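Local coordinates for protein ATP:cob(I)alamin adenosyltransferase, putative (Burkholderia thailandensis, PDB 2ZHZ) that probably transfers the adenosyl group of ATP to the cobalt of cobalamin, yielding adenosylcobalamin and triphosphate, and works as a homotrimer, at residues C128-A131 with E132-I135; I36-V39 with D40-N43; L144-A147 with P148-V152; N43-I46 with G47-L50. All coordinates share one frame; numbering follows the deposited sequence.

Contact 1. Residues C128-A131 with E132-I135; sequences CRRA and ERSI. With ATP (adenosine-5'-triphosphate), chain H.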
loop_
_atom_site.group_PDB
_atom_site.type_symbol
_atom_site.label_atom_id
_atom_site.label_comp_id
_atom_site.label_asym_id
_atom_site.label_seq_id
_atom_site.Cartn_x
_atom_site.Cartn_y
_atom_site.Cartn_z
ATOM N N CYS B 128 -0.624 -3.892 7.292
ATOM C CA CYS B 128 -0.047 -4.835 8.250
ATOM C C CYS B 128 -0.671 -6.212 8.039
ATOM O O CYS B 128 0.026 -7.231 8.059
ATOM C CB CYS B 128 -0.304 -4.373 9.689
ATOM S SG CYS B 128 0.348 -5.505 10.952
ATOM N N ARG B 129 -1.983 -6.241 7.834
ATOM C CA ARG B 129 -2.686 -7.505 7.621
ATOM C C ARG B 129 -2.268 -8.149 6.301
ATOM O O ARG B 129 -2.288 -9.376 6.166
ATOM C CB ARG B 129 -4.197 -7.273 7.679
ATOM C CG ARG B 129 -4.663 -6.924 9.088
ATOM C CD ARG B 129 -6.002 -6.220 9.096
ATOM N NE ARG B 129 -7.122 -7.134 8.917
ATOM C CZ ARG B 129 -7.532 -7.993 9.845
ATOM N NH1 ARG B 129 -8.563 -8.782 9.604
ATOM N NH2 ARG B 129 -6.905 -8.064 11.016
ATOM N N ARG B 130 -1.892 -7.315 5.332
ATOM C CA ARG B 130 -1.419 -7.804 4.043
ATOM C C ARG B 130 -0.057 -8.478 4.290
ATOM O O ARG B 130 0.236 -9.539 3.734
ATOM C CB ARG B 130 -1.289 -6.634 3.048
ATOM C CG ARG B 130 -0.550 -6.959 1.748
ATOM C CD ARG B 130 -1.100 -6.159 0.553
ATOM N NE ARG B 130 -1.064 -4.699 0.702
ATOM C CZ ARG B 130 0.015 -3.934 0.533
ATOM N NH1 ARG B 130 1.186 -4.472 0.215
ATOM N NH2 ARG B 130 -0.086 -2.615 0.635
ATOM N N ALA B 131 0.767 -7.868 5.139
ATOM C CA ALA B 131 2.072 -8.445 5.460
ATOM C C ALA B 131 1.882 -9.771 6.192
ATOM O O ALA B 131 2.659 -10.710 6.006
ATOM C CB ALA B 131 2.891 -7.480 6.320
ATOM N N GLU B 132 0.848 -9.852 7.026
ATOM C CA GLU B 132 0.590 -11.088 7.750
ATOM C C GLU B 132 0.289 -12.210 6.762
ATOM O O GLU B 132 0.772 -13.330 6.919
ATOM C CB GLU B 132 -0.585 -10.931 8.726
ATOM C CG GLU B 132 -0.917 -12.230 9.456
ATOM C CD GLU B 132 -2.012 -12.076 10.494
ATOM O OE1 GLU B 132 -2.857 -11.165 10.348
ATOM O OE2 GLU B 132 -2.042 -12.886 11.447
ATOM N N ARG B 133 -0.499 -11.912 5.733
ATOM C CA ARG B 133 -0.831 -12.929 4.739
ATOM C C ARG B 133 0.409 -13.419 3.991
ATOM O O ARG B 133 0.560 -14.617 3.764
ATOM C CB ARG B 133 -1.880 -12.398 3.751
ATOM C CG ARG B 133 -3.201 -12.017 4.422
ATOM C CD ARG B 133 -4.328 -11.817 3.409
ATOM N NE ARG B 133 -4.076 -10.726 2.467
ATOM C CZ ARG B 133 -4.273 -9.435 2.723
ATOM N NH1 ARG B 133 -4.731 -9.040 3.903
ATOM N NH2 ARG B 133 -4.025 -8.534 1.780
ATOM N N SER B 134 1.305 -12.507 3.624
ATOM C CA SER B 134 2.513 -12.908 2.909
ATOM C C SER B 134 3.498 -13.649 3.818
ATOM O O SER B 134 4.258 -14.500 3.358
ATOM C CB SER B 134 3.181 -11.690 2.246
ATOM O OG SER B 134 3.474 -10.666 3.174
ATOM N N ILE B 135 3.477 -13.337 5.110
ATOM C CA ILE B 135 4.347 -14.017 6.063
ATOM C C ILE B 135 3.802 -15.435 6.273
ATOM O O ILE B 135 4.566 -16.395 6.379
ATOM C CB ILE B 135 4.396 -13.255 7.408
ATOM C CG1 ILE B 135 5.226 -11.980 7.236
ATOM C CG2 ILE B 135 4.981 -14.148 8.509
ATOM C CD1 ILE B 135 5.151 -11.026 8.417
HETATM P PG ATP H . -7.003 -12.916 16.264
HETATM O O1G ATP H . -5.797 -13.807 16.238
HETATM O O2G ATP H . -7.707 -12.921 17.589
HETATM O O3G ATP H . -6.647 -11.509 15.871
HETATM P PB ATP H . -7.835 -13.604 13.600
HETATM O O1B ATP H . -6.455 -13.130 13.250
HETATM O O2B ATP H . -8.240 -14.988 13.156
HETATM O O3B ATP H . -8.086 -13.475 15.198
HETATM P PA ATP H . -8.981 -10.946 13.228
HETATM O O1A ATP H . -7.613 -10.378 13.074
HETATM O O2A ATP H . -9.784 -10.638 14.468
HETATM O O3A ATP H . -8.951 -12.573 13.020
HETATM O "O5'" ATP H . -9.819 -10.477 11.938
HETATM C "C5'" ATP H . -11.238 -10.594 11.905
HETATM C "C4'" ATP H . -11.701 -11.122 10.551
HETATM O "O4'" ATP H . -10.863 -10.664 9.460
HETATM C "C3'" ATP H . -11.734 -12.647 10.505
HETATM O "O3'" ATP H . -13.088 -13.106 10.419
HETATM C "C2'" ATP H . -10.880 -13.036 9.306
HETATM O "O2'" ATP H . -11.679 -13.762 8.361
HETATM C "C1'" ATP H . -10.345 -11.754 8.694
HETATM N N9 ATP H . -8.839 -11.690 8.728
HETATM C C8 ATP H . -8.022 -12.142 9.718
HETATM N N7 ATP H . -6.717 -11.918 9.437
HETATM C C5 ATP H . -6.670 -11.307 8.241
HETATM C C6 ATP H . -5.600 -10.778 7.339
HETATM N N6 ATP H . -4.298 -10.870 7.689
HETATM N N1 ATP H . -5.981 -10.198 6.149
HETATM C C2 ATP H . -7.297 -10.093 5.775
HETATM N N3 ATP H . -8.319 -10.554 6.555
HETATM C C4 ATP H . -8.073 -11.157 7.772
#

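Contact 2. Residues I36-V39 with D40-N43; sequences IGDV and DELN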
loop_
_atom_site.group_PDB
_atom_site.type_symbol
_atom_site.label_atom_id
_atom_site.label_comp_id
_atom_site.label_asym_id
_atom_site.label_seq_id
_atom_site.Cartn_x
_atom_site.Cartn_y
_atom_site.Cartn_z
ATOM N N ILE B 36 9.209 -9.801 2.931
ATOM C CA ILE B 36 10.124 -8.744 3.356
ATOM C C ILE B 36 9.605 -7.413 2.815
ATOM O O ILE B 36 9.628 -6.396 3.510
ATOM C CB ILE B 36 11.547 -8.970 2.806
ATOM C CG1 ILE B 36 12.198 -10.161 3.512
ATOM C CG2 ILE B 36 12.384 -7.707 2.982
ATOM C CD1 ILE B 36 13.436 -10.689 2.809
ATOM N N GLY B 37 9.128 -7.433 1.573
ATOM C CA GLY B 37 8.621 -6.219 0.953
ATOM C C GLY B 37 7.400 -5.635 1.641
ATOM O O GLY B 37 7.332 -4.425 1.875
ATOM N N ASP B 38 6.429 -6.486 1.956
ATOM C CA ASP B 38 5.214 -6.029 2.619
ATOM C C ASP B 38 5.515 -5.472 4.007
ATOM O O ASP B 38 4.868 -4.528 4.450
ATOM C CB ASP B 38 4.192 -7.156 2.731
ATOM C CG ASP B 38 3.524 -7.479 1.407
ATOM O OD1 ASP B 38 3.509 -6.607 0.507
ATOM O OD2 ASP B 38 2.999 -8.605 1.273
ATOM N N VAL B 39 6.493 -6.058 4.692
ATOM C CA VAL B 39 6.868 -5.570 6.018
ATOM C C VAL B 39 7.476 -4.174 5.874
ATOM O O VAL B 39 7.199 -3.279 6.675
ATOM C CB VAL B 39 7.883 -6.526 6.698
ATOM C CG1 VAL B 39 8.451 -5.890 7.977
ATOM C CG2 VAL B 39 7.188 -7.834 7.038
ATOM N N ASP B 40 8.290 -4.000 4.837
ATOM C CA ASP B 40 8.947 -2.727 4.540
ATOM C C ASP B 40 7.872 -1.686 4.185
ATOM O O ASP B 40 7.926 -0.540 4.638
ATOM C CB ASP B 40 9.909 -2.922 3.358
ATOM C CG ASP B 40 10.811 -1.718 3.105
ATOM O OD1 ASP B 40 11.413 -1.665 2.008
ATOM O OD2 ASP B 40 10.934 -0.834 3.981
ATOM N N GLU B 41 6.893 -2.092 3.381
ATOM C CA GLU B 41 5.820 -1.180 2.983
ATOM C C GLU B 41 5.026 -0.751 4.217
ATOM O O GLU B 41 4.641 0.412 4.352
ATOM C CB GLU B 41 4.890 -1.850 1.963
ATOM C CG GLU B 41 3.947 -0.863 1.271
ATOM C CD GLU B 41 3.066 -1.518 0.218
ATOM O OE1 GLU B 41 3.468 -2.560 -0.336
ATOM O OE2 GLU B 41 1.977 -0.978 -0.067
ATOM N N LEU B 42 4.775 -1.697 5.115
ATOM C CA LEU B 42 4.059 -1.389 6.349
ATOM C C LEU B 42 4.863 -0.388 7.169
ATOM O O LEU B 42 4.322 0.595 7.671
ATOM C CB LEU B 42 3.852 -2.648 7.189
ATOM C CG LEU B 42 3.417 -2.408 8.642
ATOM C CD1 LEU B 42 2.062 -1.695 8.679
ATOM C CD2 LEU B 42 3.332 -3.741 9.377
ATOM N N ASN B 43 6.157 -0.643 7.313
ATOM C CA ASN B 43 7.003 0.252 8.092
ATOM C C ASN B 43 6.990 1.660 7.498
ATOM O O ASN B 43 7.023 2.655 8.227
ATOM C CB ASN B 43 8.434 -0.291 8.162
ATOM C CG ASN B 43 9.176 0.190 9.397
ATOM O OD1 ASN B 43 8.568 0.716 10.330
ATOM N ND2 ASN B 43 10.488 -0.008 9.417
HETATM O O HOH W 1 5.175 -4.690 -0.606
#

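Contact 3. Residues L144-A147 with P148-V152; sequences LNAA and PRRYV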
loop_
_atom_site.group_PDB
_atom_site.type_symbol
_atom_site.label_atom_id
_atom_site.label_comp_id
_atom_site.label_asym_id
_atom_site.label_seq_id
_atom_site.Cartn_x
_atom_site.Cartn_y
_atom_site.Cartn_z
ATOM N N LEU B 144 9.599 -21.519 9.200
ATOM C CA LEU B 144 9.749 -20.179 9.746
ATOM C C LEU B 144 9.316 -20.167 11.206
ATOM O O LEU B 144 8.491 -20.981 11.617
ATOM C CB LEU B 144 8.870 -19.220 8.934
ATOM C CG LEU B 144 9.064 -17.708 9.009
ATOM C CD1 LEU B 144 10.391 -17.330 8.368
ATOM C CD2 LEU B 144 7.915 -17.021 8.278
ATOM N N ASN B 145 9.882 -19.261 11.997
ATOM C CA ASN B 145 9.489 -19.162 13.397
ATOM C C ASN B 145 8.076 -18.593 13.396
ATOM O O ASN B 145 7.677 -17.919 12.447
ATOM C CB ASN B 145 10.420 -18.224 14.173
ATOM C CG ASN B 145 11.841 -18.748 14.257
ATOM O OD1 ASN B 145 12.064 -19.917 14.571
ATOM N ND2 ASN B 145 12.811 -17.882 13.990
ATOM N N ALA B 146 7.319 -18.863 14.451
ATOM C CA ALA B 146 5.951 -18.372 14.540
ATOM C C ALA B 146 5.879 -16.917 15.010
ATOM O O ALA B 146 4.892 -16.228 14.758
ATOM C CB ALA B 146 5.144 -19.267 15.477
ATOM N N ALA B 147 6.930 -16.454 15.680
ATOM C CA ALA B 147 6.968 -15.093 16.206
ATOM C C ALA B 147 6.588 -13.982 15.215
ATOM O O ALA B 147 5.760 -13.126 15.532
ATOM C CB ALA B 147 8.341 -14.810 16.808
ATOM N N PRO B 148 7.186 -13.973 14.010
ATOM C CA PRO B 148 6.861 -12.934 13.022
ATOM C C PRO B 148 5.358 -12.832 12.769
ATOM O O PRO B 148 4.782 -11.746 12.768
ATOM C CB PRO B 148 7.624 -13.393 11.783
ATOM C CG PRO B 148 8.839 -14.058 12.379
ATOM C CD PRO B 148 8.239 -14.872 13.498
ATOM N N ARG B 149 4.746 -13.991 12.558
ATOM C CA ARG B 149 3.319 -14.139 12.307
ATOM C C ARG B 149 2.513 -13.618 13.505
ATOM O O ARG B 149 1.549 -12.853 13.357
ATOM C CB ARG B 149 3.052 -15.629 12.090
ATOM C CG ARG B 149 1.670 -16.031 11.703
ATOM C CD ARG B 149 1.653 -17.520 11.374
ATOM N NE ARG B 149 1.862 -18.374 12.545
ATOM C CZ ARG B 149 2.656 -19.443 12.560
ATOM N NH1 ARG B 149 3.328 -19.791 11.471
ATOM N NH2 ARG B 149 2.765 -20.180 13.656
ATOM N N ARG B 150 2.915 -14.042 14.696
ATOM C CA ARG B 150 2.228 -13.630 15.915
ATOM C C ARG B 150 2.388 -12.142 16.167
ATOM O O ARG B 150 1.492 -11.498 16.717
ATOM C CB ARG B 150 2.763 -14.414 17.112
ATOM C CG ARG B 150 2.616 -15.917 16.971
ATOM C CD ARG B 150 3.132 -16.628 18.215
ATOM N NE ARG B 150 2.236 -16.451 19.357
ATOM C CZ ARG B 150 2.590 -16.646 20.623
ATOM N NH1 ARG B 150 3.830 -17.020 20.917
ATOM N NH2 ARG B 150 1.705 -16.477 21.594
ATOM N N TYR B 151 3.528 -11.593 15.755
ATOM C CA TYR B 151 3.795 -10.176 15.951
ATOM C C TYR B 151 2.868 -9.295 15.108
ATOM O O TYR B 151 2.225 -8.387 15.634
ATOM C CB TYR B 151 5.250 -9.848 15.610
ATOM C CG TYR B 151 5.601 -8.400 15.860
ATOM C CD1 TYR B 151 6.156 -7.994 17.076
ATOM C CD2 TYR B 151 5.332 -7.426 14.899
ATOM C CE1 TYR B 151 6.432 -6.650 17.326
ATOM C CE2 TYR B 151 5.600 -6.088 15.138
ATOM C CZ TYR B 151 6.144 -5.703 16.352
ATOM O OH TYR B 151 6.367 -4.372 16.595
ATOM N N VAL B 152 2.802 -9.553 13.804
ATOM C CA VAL B 152 1.943 -8.744 12.947
ATOM C C VAL B 152 0.465 -8.976 13.250
ATOM O O VAL B 152 -0.372 -8.109 12.993
ATOM C CB VAL B 152 2.226 -8.998 11.443
ATOM C CG1 VAL B 152 3.595 -8.439 11.081
ATOM C CG2 VAL B 152 2.158 -10.481 11.133
#

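Contact 4. Residues N43-I46 with G47-L50; sequences NSQI and GVLL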
loop_
_atom_site.group_PDB
_atom_site.type_symbol
_atom_site.label_atom_id
_atom_site.label_comp_id
_atom_site.label_asym_id
_atom_site.label_seq_id
_atom_site.Cartn_x
_atom_site.Cartn_y
_atom_site.Cartn_z
ATOM N N ASN B 43 6.157 -0.643 7.313
ATOM C CA ASN B 43 7.003 0.252 8.092
ATOM C C ASN B 43 6.990 1.660 7.498
ATOM O O ASN B 43 7.023 2.655 8.227
ATOM C CB ASN B 43 8.434 -0.291 8.162
ATOM C CG ASN B 43 9.176 0.190 9.397
ATOM O OD1 ASN B 43 8.568 0.716 10.330
ATOM N ND2 ASN B 43 10.488 -0.008 9.417
ATOM N N SER B 44 6.919 1.743 6.174
ATOM C CA SER B 44 6.896 3.034 5.499
ATOM C C SER B 44 5.591 3.781 5.745
ATOM O O SER B 44 5.601 5.001 5.921
ATOM C CB SER B 44 7.130 2.851 3.997
ATOM O OG SER B 44 8.448 2.370 3.769
ATOM N N GLN B 45 4.470 3.062 5.753
ATOM C CA GLN B 45 3.186 3.708 6.015
ATOM C C GLN B 45 3.181 4.242 7.451
ATOM O O GLN B 45 2.613 5.302 7.725
ATOM C CB GLN B 45 2.031 2.724 5.805
ATOM C CG GLN B 45 1.659 2.498 4.338
ATOM C CD GLN B 45 1.057 3.735 3.676
ATOM O OE1 GLN B 45 0.782 4.733 4.336
ATOM N NE2 GLN B 45 0.843 3.665 2.365
ATOM N N ILE B 46 3.816 3.512 8.365
ATOM C CA ILE B 46 3.887 3.962 9.751
ATOM C C ILE B 46 4.719 5.244 9.795
ATOM O O ILE B 46 4.471 6.135 10.612
ATOM C CB ILE B 46 4.502 2.877 10.661
ATOM C CG1 ILE B 46 3.483 1.748 10.847
ATOM C CG2 ILE B 46 4.894 3.476 12.022
ATOM C CD1 ILE B 46 4.003 0.549 11.612
ATOM N N GLY B 47 5.696 5.335 8.897
ATOM C CA GLY B 47 6.525 6.525 8.829
ATOM C C GLY B 47 5.692 7.727 8.409
ATOM O O GLY B 47 5.941 8.858 8.844
ATOM N N VAL B 48 4.699 7.488 7.555
ATOM C CA VAL B 48 3.826 8.561 7.096
ATOM C C VAL B 48 2.947 9.019 8.256
ATOM O O VAL B 48 2.702 10.216 8.432
ATOM C CB VAL B 48 2.938 8.092 5.924
ATOM C CG1 VAL B 48 1.884 9.143 5.602
ATOM C CG2 VAL B 48 3.809 7.833 4.706
ATOM N N LEU B 49 2.472 8.062 9.043
ATOM C CA LEU B 49 1.644 8.372 10.203
ATOM C C LEU B 49 2.466 9.158 11.232
ATOM O O LEU B 49 1.965 10.096 11.856
ATOM C CB LEU B 49 1.119 7.081 10.837
ATOM C CG LEU B 49 0.378 7.214 12.173
ATOM C CD1 LEU B 49 -0.756 8.232 12.050
ATOM C CD2 LEU B 49 -0.151 5.847 12.590
ATOM N N LEU B 50 3.730 8.779 11.401
ATOM C CA LEU B 50 4.604 9.464 12.349
ATOM C C LEU B 50 4.890 10.908 11.943
ATOM O O LEU B 50 5.362 11.703 12.755
ATOM C CB LEU B 50 5.919 8.693 12.512
ATOM C CG LEU B 50 5.847 7.476 13.438
ATOM C CD1 LEU B 50 7.065 6.601 13.248
ATOM C CD2 LEU B 50 5.752 7.946 14.891
#

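Contact 1. Residues C128-A131 with E132-I135
Arg129, Glu132 and Arg133, three and four residues apart on one helix, converge on the adenine and the α-phosphate end of ATP. Arg133 NH1 donates to ATP N1 at 2.8 Å, and ATP N6 answers with two bonds of its own, one to the backbone carbonyl Arg129 O at 2.9 Å (164° at the hydrogen) and one to Glu132 OE1 at 3.0 Å. Arg133 NH1 and Arg129 O read the Watson-Crick edge of adenine, while Glu132 OE1 takes the N6 hydrogen on the N7 side. Arg129 turns at chi3 (78°) and lays its guanidinium over the base, ATP C5 lying 3.4 Å from the guanidinium plane, while NH1 and NH2 reach ATP O5' and ATP O1A at 3.1 and 3.2 Å in nearly straight bonds. The site lies on helix 116-141 of the PduO-type helix bundle and is completed across a subunit boundary: Arg11, Gly13, Thr18, Gly19 and Lys28 of the second subunit also bond the nucleotide, and Lys28 pairs with Glu132 OE2. Arg129 O has a second task, accepting the helical bond from Arg133 N. Farther from the nucleotide, one face of the Arg133 guanidinium covers Arg130 CA, off-centre toward the rim, and its NH2 touches Arg130 CB at 3.6 Å. Arg130 turns to Glu41 and Asp38. Small Ala131 lets helix 31-50 come close through Asp38, and Ile135 packs its CG1 against Ala131 O.

Contact 2. Residues I36-V39 with D40-N43
Asp38 and Glu41, one helical turn apart on helix 31-50 of the bundle, send their carboxylates out side by side in the same direction. Charge dominates this face. Asp38 OD1 and Glu41 OE1 stand 4.1 Å apart with their carboxylate planes 64° from each other, an arrangement that would probably be costly were it not for the cations around it. Arg130 of the same chain forms salt bridges with both acids, and Arg130 of the third subunit adds another to Glu41 OE1, so two acids suit a place where arginines gather between subunits. Ser134 holds the other oxygen, Asp38 OD2. Water also joins the pair, one molecule lying 2.8 Å from Asp38 OD1 and 2.7 Å from Glu41 OE1. Glu41 reaches this point with an extended chain whose CG is anti to the backbone N (chi1 -167°). Asp40 serves a separate direction, its carboxylate meeting Arg125 of the third subunit. The backbone bonds are regular: Glu41 N to Gly37 O is 2.8 Å and Leu42 N to Asp38 O 2.9 Å. Gly37, lacking a side chain, lets a second ATP, not the one held by Arg129 and Arg133, come up against the helix. Packing belongs to the apolar residues, Val39 meeting Ile135 and Leu42 reaching Val127 and Cys128 on helix 116-141. On the helix itself, Leu42 CB rests 3.4 Å from Val39 O.

Contact 3. Residues L144-A147 with P148-V152
Ala146 and Ala147 offer their carbonyls to the first turn of helix 147-169, Arg150 N reaching Ala146 O at 2.9 Å and Tyr151 N reaching Ala147 O at 2.7 Å, the i to i+4 bonds that start the helix. Pro148 suits this first turn, where a residue without an N-H forfeits no helical bond. Its ring carbon CD sits 3.3 Å from Ala147 CB, a closeness imposed by the proline ring on the residue before it, and 3.3 Å from Asn145 O. Arg149 bends at chi3 (69°) and brings its guanidinium back over Ala146: Ala146 CA lies 3.7 Å above one face near the rim, and NH2 comes within 3.1 Å of Ala146 CB. The small methyl permits this close cover. The turn links helices 116-141 and 147-169 of the bundle and faces the second subunit, where Arg149 NE bonds Asp14 O. Arg150 lays CG 3.2 Å from Ala146 O, with CG anti to its own carbonyl carbon (chi1 -58°), and then leads away to Ser6 and Ile8 of the second subunit. Tyr151 points its ring elsewhere, among helices 56-77 and 86-101, its hydroxyl bonded to Asp68, while Asn145 ND2 holds Glu75.

Contact 4. Residues N43-I46 with G47-L50
Asn43 opens this turn by accepting Gly47 N on its backbone oxygen, at 3.1 Å; the same oxygen also takes a bond from Gln66 on helix 56-77, so it ties two helices together. Its side chain packs on Leu69 of that helix and on Pro112 of the third subunit. Ser44 O receives Val48 N, also at 3.1 Å, and lies 3.6 Å from Val48 CG2. The short Ser44 side chain turns its hydroxyl back to Asp40 O, one turn earlier, which satisfies a polar group on a buried face beside Thr126 of the third subunit. Gln45 O accepts from Leu49 N at 3.1 Å and more weakly from Val48 N, whose angle at the hydrogen is 123°. The Gln45 side chain folds at chi2 (-67°) and brings OE1 to 4.3 Å from Val48 CB; both residues also meet Val123 of the third subunit. Ile46 closes the series with Leu50 N on its carbonyl at 2.9 Å. Its CG2 branch, anti to the backbone N, runs beside Leu50 and touches CD1 at 4.0 Å, the two chains pointing the same way. Leu49 and Ile46 reach helices 56-77 and 116-141, while the Ser44, Gln45 and Val48 face meets another subunit. Such a division of faces, apolar toward the chain's own helices and mixed toward the neighbouring subunit, is characteristic of a bundle helix that serves both its own core and a trimer interface.

Contacts 2 and 4 are successive parts of helix 31-50, sharing Asn43, with centres 11 Å apart, and both face the third subunit. Contact 1, on helix 116-141, lies against contact 2: Arg130 NH2 meets Glu41 OE2 at 2.7 Å, and the centres are 9 Å apart. Contact 3, at the start of the following helix, packs Val152 CG2 against Glu132 CB at 3.7 Å and shares the second subunit with contact 1. Contact 1 binds ATP directly. Gly37 of contact 2 touches a different ATP, whereas contact 4 stays remote, Ser44 about 11 Å from the nearest ATP by side chain. Contacts 3 and 4 lie on opposite sides of the chain's centre, 21 Å apart between centres.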